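Local coordinates for conserved hypothetical protein (Agrobacterium tumefaciens, PDB 2FEX) that is of unknown function but belongs to the DJ-1/PfpI family, whose members often carry a cysteine nucleophile and include glyoxalases, proteases and chaperones, at residues Ala5-Gln10 and Asp65-Pro70. Sequence-based numbering, arbitrary orientation.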
loop_
_atom_site.group_PDB
_atom_site.type_symbol
_atom_site.label_atom_id
_atom_site.label_comp_id
_atom_site.label_asym_id
_atom_site.label_seq_id
_atom_site.Cartn_x
_atom_site.Cartn_y
_atom_site.Cartn_z
ATOM N N ALA A 5 9.026 3.728 13.655
ATOM C CA ALA A 5 9.708 2.563 13.100
ATOM C C ALA A 5 8.650 1.627 12.518
ATOM O O ALA A 5 7.626 1.304 13.177
ATOM C CB ALA A 5 10.462 1.817 14.217
ATOM N N ILE A 6 8.922 1.157 11.312
ATOM C CA ILE A 6 8.017 0.210 10.658
ATOM C C ILE A 6 8.810 -1.086 10.495
ATOM O O ILE A 6 9.859 -1.128 9.815
ATOM C CB ILE A 6 7.510 0.738 9.285
ATOM C CG1 ILE A 6 6.652 2.009 9.605
ATOM C CG2 ILE A 6 6.710 -0.408 8.598
ATOM C CD1 ILE A 6 6.007 2.584 8.362
ATOM N N ALA A 7 8.334 -2.134 11.174
ATOM C CA ALA A 7 9.084 -3.391 11.238
ATOM C C ALA A 7 8.616 -4.303 10.100
ATOM O O ALA A 7 7.618 -5.039 10.240
ATOM C CB ALA A 7 8.846 -4.099 12.633
ATOM N N LEU A 8 9.347 -4.242 8.990
ATOM C CA LEU A 8 9.087 -5.107 7.826
ATOM C C LEU A 8 9.614 -6.509 8.055
ATOM O O LEU A 8 10.361 -6.795 9.027
ATOM C CB LEU A 8 9.825 -4.513 6.584
ATOM C CG LEU A 8 9.416 -3.065 6.204
ATOM C CD1 LEU A 8 10.280 -2.560 4.996
ATOM C CD2 LEU A 8 7.840 -2.904 5.930
ATOM N N ALA A 9 9.242 -7.385 7.132
ATOM C CA ALA A 9 9.733 -8.770 7.149
ATOM C C ALA A 9 9.506 -9.299 5.781
ATOM O O ALA A 9 8.746 -8.706 4.956
ATOM C CB ALA A 9 8.944 -9.569 8.187
ATOM N N GLN A 10 10.114 -10.446 5.520
ATOM C CA GLN A 10 9.860 -11.153 4.264
ATOM C C GLN A 10 8.352 -11.362 4.113
ATOM O O GLN A 10 7.670 -11.732 5.093
ATOM C CB GLN A 10 10.590 -12.496 4.286
ATOM C CG GLN A 10 12.106 -12.331 4.181
ATOM C CD GLN A 10 12.606 -11.908 2.786
ATOM O OE1 GLN A 10 11.824 -11.635 1.856
ATOM N NE2 GLN A 10 13.939 -11.923 2.631
ATOM N N ASP A 65 9.236 7.173 18.479
ATOM C CA ASP A 65 7.951 7.403 19.127
ATOM C C ASP A 65 6.930 6.236 19.025
ATOM O O ASP A 65 6.013 6.133 19.840
ATOM C CB ASP A 65 7.340 8.676 18.550
ATOM C CG ASP A 65 8.227 9.872 18.797
ATOM O OD1 ASP A 65 8.228 10.350 19.956
ATOM O OD2 ASP A 65 9.000 10.264 17.894
ATOM N N ALA A 66 7.070 5.401 17.993
ATOM C CA ALA A 66 6.063 4.356 17.734
ATOM C C ALA A 66 6.702 3.223 16.970
ATOM O O ALA A 66 7.609 3.449 16.159
ATOM C CB ALA A 66 4.881 4.955 16.947
ATOM N N LEU A 67 6.234 2.016 17.255
ATOM C CA LEU A 67 6.654 0.799 16.542
ATOM C C LEU A 67 5.422 0.243 15.844
ATOM O O LEU A 67 4.399 -0.088 16.473
ATOM C CB LEU A 67 7.151 -0.219 17.553
ATOM C CG LEU A 67 7.418 -1.611 17.012
ATOM C CD1 LEU A 67 8.630 -1.505 16.022
ATOM C CD2 LEU A 67 7.731 -2.591 18.171
ATOM N N VAL A 68 5.499 0.152 14.523
ATOM C CA VAL A 68 4.332 -0.252 13.699
ATOM C C VAL A 68 4.718 -1.516 12.968
ATOM O O VAL A 68 5.756 -1.544 12.290
ATOM C CB VAL A 68 3.966 0.844 12.677
ATOM C CG1 VAL A 68 2.867 0.355 11.728
ATOM C CG2 VAL A 68 3.515 2.112 13.431
ATOM N N ILE A 69 3.918 -2.562 13.160
ATOM C CA ILE A 69 4.256 -3.894 12.621
ATOM C C ILE A 69 3.190 -4.325 11.591
ATOM O O ILE A 69 2.071 -4.684 11.972
ATOM C CB ILE A 69 4.426 -4.935 13.753
ATOM C CG1 ILE A 69 5.302 -4.389 14.876
ATOM C CG2 ILE A 69 4.956 -6.235 13.157
ATOM C CD1 ILE A 69 5.344 -5.365 16.070
ATOM N N PRO A 70 3.514 -4.273 10.271
ATOM C CA PRO A 70 2.542 -4.772 9.284
ATOM C C PRO A 70 2.460 -6.315 9.322
ATOM O O PRO A 70 3.429 -7.022 9.748
ATOM C CB PRO A 70 3.134 -4.374 7.897
ATOM C CG PRO A 70 4.685 -4.273 8.212
ATOM C CD PRO A 70 4.747 -3.725 9.671
HETATM O O HOH W 1 6.204 -7.315 10.013
#
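Ala5-Ala7 and Ala66-Ile69 meet as neighbouring parallel strands at the buried centre of the main sheet, the former having strand 31-36 on its other side. Three backbone hydrogen bonds join them: Ala5 N gives to Ala66 O, Val68 N to Ala5 O (2.8 Å) and Ala7 N to Val68 O. A CA-H...O contact also runs from Ile6 CA to Val68 O (3.3 Å), which thus receives both an N-H and a C-H from successive residues of the other strand.

On one face of the sheet, Ile6 sets its CG1 against Val68 CB, two beta-branched residues suited to extended backbone; helix 18-27 covers them through Ala21 and Leu20. On the other face, Ala5 and Ala7 offer just methyl groups, small enough for Leu67 to reach across them: with CG anti to the backbone N (chi1 171°), its CD1 comes 4.2 Å from Ala5 CB and a similar distance from Ala7 CB. Ile69 CG1 also meets the methyl of Ala7, while its side chain packs on Ala103 and Leu107 of helix 102-109.

Such a mainly parallel sheet with helices on both faces is the alpha/beta sandwich of the DJ-1/PfpI family, and Ala103 belongs to a Gly-x-Cys-x-Ala sequence consistent with its nucleophile elbow.

Past the strand ends the chains diverge, CA to CA reaching 6.7 Å between Leu8 and Pro70. Ala7 O is where the next N-H, that of residue 70, would bond, but proline has none; instead Pro70 CD sits 3.2 Å from Ala7 O. A water bridges Ala7 O and Pro70 O. From the side of the first strand, Ile6 CG2 approaches Pro70 CD (4.0 Å) and Leu8 CD2 approaches Pro70 CG; Leu8 also packs against Leu48 of the second subunit.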